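Putative dehydratase (PDB 2POZ) is of unknown function but belongs to the mandelate racemase/muconate lactonizing enzyme family and may act as a lyase, perhaps a dehydratase. Local coordinates at residues E24-T27 with I31-A34; K53-R58 with S94-A99. All coordinates share one frame; numbering follows the deposited sequence.

Interaction 1 (E24-T27 with I31-A34); sequences EIST and ITGA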
loop_
_atom_site.group_PDB
_atom_site.type_symbol
_atom_site.label_atom_id
_atom_site.label_comp_id
_atom_site.label_asym_id
_atom_site.label_seq_id
_atom_site.Cartn_x
_atom_site.Cartn_y
_atom_site.Cartn_z
ATOM N N GLU A 24 22.507 8.398 -41.532
ATOM C CA GLU A 24 23.152 9.641 -41.902
ATOM C C GLU A 24 22.074 10.513 -42.514
ATOM O O GLU A 24 21.457 10.131 -43.507
ATOM C CB GLU A 24 24.251 9.420 -42.942
ATOM C CG GLU A 24 24.883 10.725 -43.395
ATOM C CD GLU A 24 25.815 10.555 -44.581
ATOM O OE1 GLU A 24 25.338 10.178 -45.679
ATOM O OE2 GLU A 24 27.024 10.803 -44.406
ATOM N N ILE A 25 21.850 11.679 -41.922
ATOM C CA ILE A 25 20.832 12.598 -42.421
ATOM C C ILE A 25 21.501 13.746 -43.163
ATOM O O ILE A 25 22.347 14.439 -42.604
ATOM C CB ILE A 25 19.989 13.181 -41.258
ATOM C CG1 ILE A 25 19.266 12.053 -40.515
ATOM C CG2 ILE A 25 18.987 14.209 -41.795
ATOM C CD1 ILE A 25 18.532 12.521 -39.253
ATOM N N SER A 26 21.119 13.943 -44.423
ATOM C CA SER A 26 21.682 15.024 -45.230
ATOM C C SER A 26 20.673 16.159 -45.359
ATOM O O SER A 26 19.467 15.917 -45.351
ATOM C CB SER A 26 22.050 14.514 -46.627
ATOM O OG SER A 26 23.059 13.523 -46.553
ATOM N N THR A 27 21.174 17.388 -45.478
ATOM C CA THR A 27 20.327 18.573 -45.620
ATOM C C THR A 27 20.688 19.343 -46.901
ATOM O O THR A 27 21.737 19.103 -47.517
ATOM C CB THR A 27 20.486 19.535 -44.423
ATOM O OG1 THR A 27 21.849 19.969 -44.338
ATOM C CG2 THR A 27 20.089 18.849 -43.122
ATOM N N ILE A 31 24.967 20.260 -44.588
ATOM C CA ILE A 31 25.267 19.827 -43.224
ATOM C C ILE A 31 24.639 18.458 -42.954
ATOM O O ILE A 31 23.427 18.294 -43.015
ATOM C CB ILE A 31 24.749 20.839 -42.194
ATOM C CG1 ILE A 31 25.340 22.220 -42.510
ATOM C CG2 ILE A 31 25.132 20.393 -40.781
ATOM C CD1 ILE A 31 24.965 23.299 -41.529
ATOM N N THR A 32 25.475 17.473 -42.654
ATOM C CA THR A 32 24.979 16.127 -42.399
ATOM C C THR A 32 25.020 15.763 -40.920
ATOM O O THR A 32 25.836 16.279 -40.161
ATOM C CB THR A 32 25.813 15.085 -43.151
ATOM O OG1 THR A 32 27.138 15.072 -42.611
ATOM C CG2 THR A 32 25.880 15.427 -44.633
ATOM N N GLY A 33 24.128 14.868 -40.521
ATOM C CA GLY A 33 24.093 14.421 -39.140
ATOM C C GLY A 33 24.185 12.908 -39.114
ATOM O O GLY A 33 23.620 12.237 -39.982
ATOM N N ALA A 34 24.887 12.367 -38.123
ATOM C CA ALA A 34 25.050 10.920 -37.999
ATOM C C ALA A 34 24.480 10.400 -36.677
ATOM O O ALA A 34 24.559 11.072 -35.647
ATOM C CB ALA A 34 26.522 10.559 -38.107
#
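I25 and G33 bond to each other through both of their peptide groups, which makes them a hydrogen-bonded pair of an antiparallel beta hairpin. I25 N donates to G33 O over 2.7 Å with an N-H...O angle of 166°, and G33 N returns a bond of 2.8 Å to I25 O. At the turn end a side chain joins in: T27 OG1 donates to I31 O at 2.7 Å. That donor is tilted 17° from the carbonyl plane. The hydroxyl reaches I31 because OG1 sits between the backbone N and the carbonyl carbon of T27 (chi1 60°), while CG2 rests 3.4 Å from I31 O. An alanine here would lack the hydroxyl, and I31 O, left without that donor, would probably hold the mouth of the turn less firmly.

Two CA-H...O contacts accompany the peptide bonds: T32 CA lies 3.1 Å from I25 O, and E24 CA 3.3 Å from G33 O. Side-chain packing is thinner. T32 CG2 touches S26 OG at 3.9 Å, and CG of E24 lies alongside G33 O. E24 and A34 form the next, non-hydrogen-bonded pair.

The side chain of I25 packs on A99 and I103 of helix 87-108, and the same helix supplies K106 to T32 O and D102 to A34 N. Beyond strand 21-27, strand 5-12 continues the antiparallel sheet of the N-terminal domain, with N9 bonded to the backbone of E24.

Interaction 2 (K53-R58 with S94-A99); sequences KDLSER and SAIEQA
I96 meets L55 and S56 where two helices of the N-terminal capping domain of the enolase superfamily, 45-59 and 87-108, pack together. The contact is small, 91 Å² in all, and more than half of that, 53 Å², belongs to I96; L55 gives 23 Å² and S56 15 Å². The nearest CA atoms, those of S56 and I96, are 8.3 Å apart, so the helices meet through side chains and not through their backbones.

L55 and I96 both set out from their backbones toward the opposing helix, and their side chains cross at a slant. In I96, CG1 lies anti to the carbonyl carbon (chi1 -73°) and the chain then runs extended (chi2 168°), which carries CD1 out as the single atom that does the touching. L55 receives it at CB and, more loosely, at CD1, 4.1 Å away.

No hydrogen bond spans the helices. The hydroxyl of S56 is instead bonded to I52 O, one turn earlier in its own helix, which satisfies its buried polar end while it flanks the isoleucine. M75 of helix 68-78 touches both L55 and I96, and V43 of the second subunit packs on L55, so the apolar cluster extends toward a subunit interface. The tip of I96 bridges two successive residues of helix 45-59: CD1 is 3.8 Å from L55 CB and 4.1 Å from S56 OG.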
loop_
_atom_site.group_PDB
_atom_site.type_symbol
_atom_site.label_atom_id
_atom_site.label_comp_id
_atom_site.label_asym_id
_atom_site.label_seq_id
_atom_site.Cartn_x
_atom_site.Cartn_y
_atom_site.Cartn_z
ATOM N N LYS A 53 14.327 3.063 -41.744
ATOM C CA LYS A 53 13.819 3.282 -43.099
ATOM C C LYS A 53 12.355 3.733 -43.076
ATOM O O LYS A 53 12.002 4.739 -43.698
ATOM C CB LYS A 53 13.943 1.994 -43.926
ATOM C CG LYS A 53 13.463 2.116 -45.366
ATOM C CD LYS A 53 13.630 0.789 -46.100
ATOM C CE LYS A 53 13.288 0.910 -47.582
ATOM N NZ LYS A 53 11.857 1.249 -47.802
ATOM N N ASP A 54 11.512 2.994 -42.358
ATOM C CA ASP A 54 10.087 3.329 -42.274
ATOM C C ASP A 54 9.869 4.691 -41.629
ATOM O O ASP A 54 9.056 5.485 -42.102
ATOM C CB ASP A 54 9.317 2.264 -41.484
ATOM C CG ASP A 54 9.288 0.907 -42.188
ATOM O OD1 ASP A 54 9.477 0.863 -43.421
ATOM O OD2 ASP A 54 9.058 -0.117 -41.505
ATOM N N LEU A 55 10.589 4.954 -40.544
ATOM C CA LEU A 55 10.478 6.234 -39.846
ATOM C C LEU A 55 10.918 7.382 -40.752
ATOM O O LEU A 55 10.246 8.416 -40.845
ATOM C CB LEU A 55 11.343 6.233 -38.575
ATOM C CG LEU A 55 10.834 5.464 -37.347
ATOM C CD1 LEU A 55 11.933 5.410 -36.286
ATOM C CD2 LEU A 55 9.565 6.143 -36.791
ATOM N N SER A 56 12.045 7.196 -41.427
ATOM C CA SER A 56 12.565 8.241 -42.304
ATOM C C SER A 56 11.627 8.584 -43.451
ATOM O O SER A 56 11.382 9.758 -43.720
ATOM C CB SER A 56 13.928 7.832 -42.870
ATOM O OG SER A 56 14.883 7.696 -41.836
ATOM N N GLU A 57 11.104 7.562 -44.122
ATOM C CA GLU A 57 10.216 7.774 -45.260
ATOM C C GLU A 57 8.901 8.413 -44.851
ATOM O O GLU A 57 8.310 9.185 -45.605
ATOM C CB GLU A 57 9.952 6.445 -45.980
ATOM C CG GLU A 57 11.235 5.711 -46.377
ATOM C CD GLU A 57 10.995 4.517 -47.283
ATOM O OE1 GLU A 57 10.049 3.746 -47.032
ATOM O OE2 GLU A 57 11.770 4.341 -48.246
ATOM N N ARG A 58 8.446 8.109 -43.643
ATOM C CA ARG A 58 7.184 8.661 -43.177
ATOM C C ARG A 58 7.281 10.039 -42.522
ATOM O O ARG A 58 6.379 10.867 -42.670
ATOM C CB ARG A 58 6.527 7.679 -42.198
ATOM C CG ARG A 58 5.288 8.219 -41.492
ATOM C CD ARG A 58 4.076 8.285 -42.420
ATOM N NE ARG A 58 2.911 8.844 -41.733
ATOM C CZ ARG A 58 2.736 10.138 -41.464
ATOM N NH1 ARG A 58 3.651 11.033 -41.827
ATOM N NH2 ARG A 58 1.646 10.541 -40.817
ATOM N N SER A 94 15.974 6.814 -31.645
ATOM C CA SER A 94 17.207 7.288 -31.019
ATOM C C SER A 94 18.274 7.650 -32.045
ATOM O O SER A 94 18.931 8.685 -31.934
ATOM C CB SER A 94 17.796 6.219 -30.078
ATOM O OG SER A 94 16.917 5.880 -29.025
ATOM N N ALA A 95 18.457 6.778 -33.032
ATOM C CA ALA A 95 19.464 7.005 -34.056
ATOM C C ALA A 95 19.188 8.318 -34.783
ATOM O O ALA A 95 20.085 9.128 -34.986
ATOM C CB ALA A 95 19.481 5.827 -35.047
ATOM N N ILE A 96 17.935 8.519 -35.158
ATOM C CA ILE A 96 17.520 9.725 -35.857
ATOM C C ILE A 96 17.723 10.958 -34.984
ATOM O O ILE A 96 18.262 11.961 -35.444
ATOM C CB ILE A 96 16.031 9.613 -36.280
ATOM C CG1 ILE A 96 15.920 8.633 -37.451
ATOM C CG2 ILE A 96 15.474 10.994 -36.658
ATOM C CD1 ILE A 96 14.518 8.202 -37.773
ATOM N N GLU A 97 17.309 10.866 -33.721
ATOM C CA GLU A 97 17.428 11.978 -32.779
ATOM C C GLU A 97 18.891 12.405 -32.598
ATOM O O GLU A 97 19.186 13.596 -32.519
ATOM C CB GLU A 97 16.798 11.585 -31.426
ATOM C CG GLU A 97 16.639 12.744 -30.442
ATOM C CD GLU A 97 17.774 12.821 -29.429
ATOM O OE1 GLU A 97 18.886 12.347 -29.733
ATOM O OE2 GLU A 97 17.557 13.374 -28.333
ATOM N N GLN A 98 19.800 11.433 -32.522
ATOM C CA GLN A 98 21.225 11.732 -32.386
ATOM C C GLN A 98 21.695 12.550 -33.592
ATOM O O GLN A 98 22.411 13.538 -33.446
ATOM C CB GLN A 98 22.052 10.446 -32.347
ATOM C CG GLN A 98 21.966 9.638 -31.063
ATOM C CD GLN A 98 22.444 8.217 -31.276
ATOM O OE1 GLN A 98 23.439 7.989 -31.962
ATOM N NE2 GLN A 98 21.739 7.254 -30.687
ATOM N N ALA A 99 21.312 12.114 -34.786
ATOM C CA ALA A 99 21.712 12.812 -36.008
ATOM C C ALA A 99 21.172 14.244 -36.029
ATOM O O ALA A 99 21.809 15.144 -36.582
ATOM C CB ALA A 99 21.219 12.047 -37.238
#

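In the fold
From the N terminus, the chain first closes interaction 1, a hairpin with only three residues between 24-27 and 31-34. Strand 33-37 then leads into helix 45-59, where interaction 2 opens; 35 residues, including helix 68-78, pass before 94-99 closes it. The two contacts therefore stand in series and neither nest nor cross. Their centres are 11 Å apart, and they meet directly at A99, whose CB is 3.4 Å from I25 CD1 and 3.6 Å from G33 C. Helix 87-108 is thus the shared element, packing against the hairpin and against helix 45-59, and it ties the antiparallel sheet to the helices within the N-terminal domain.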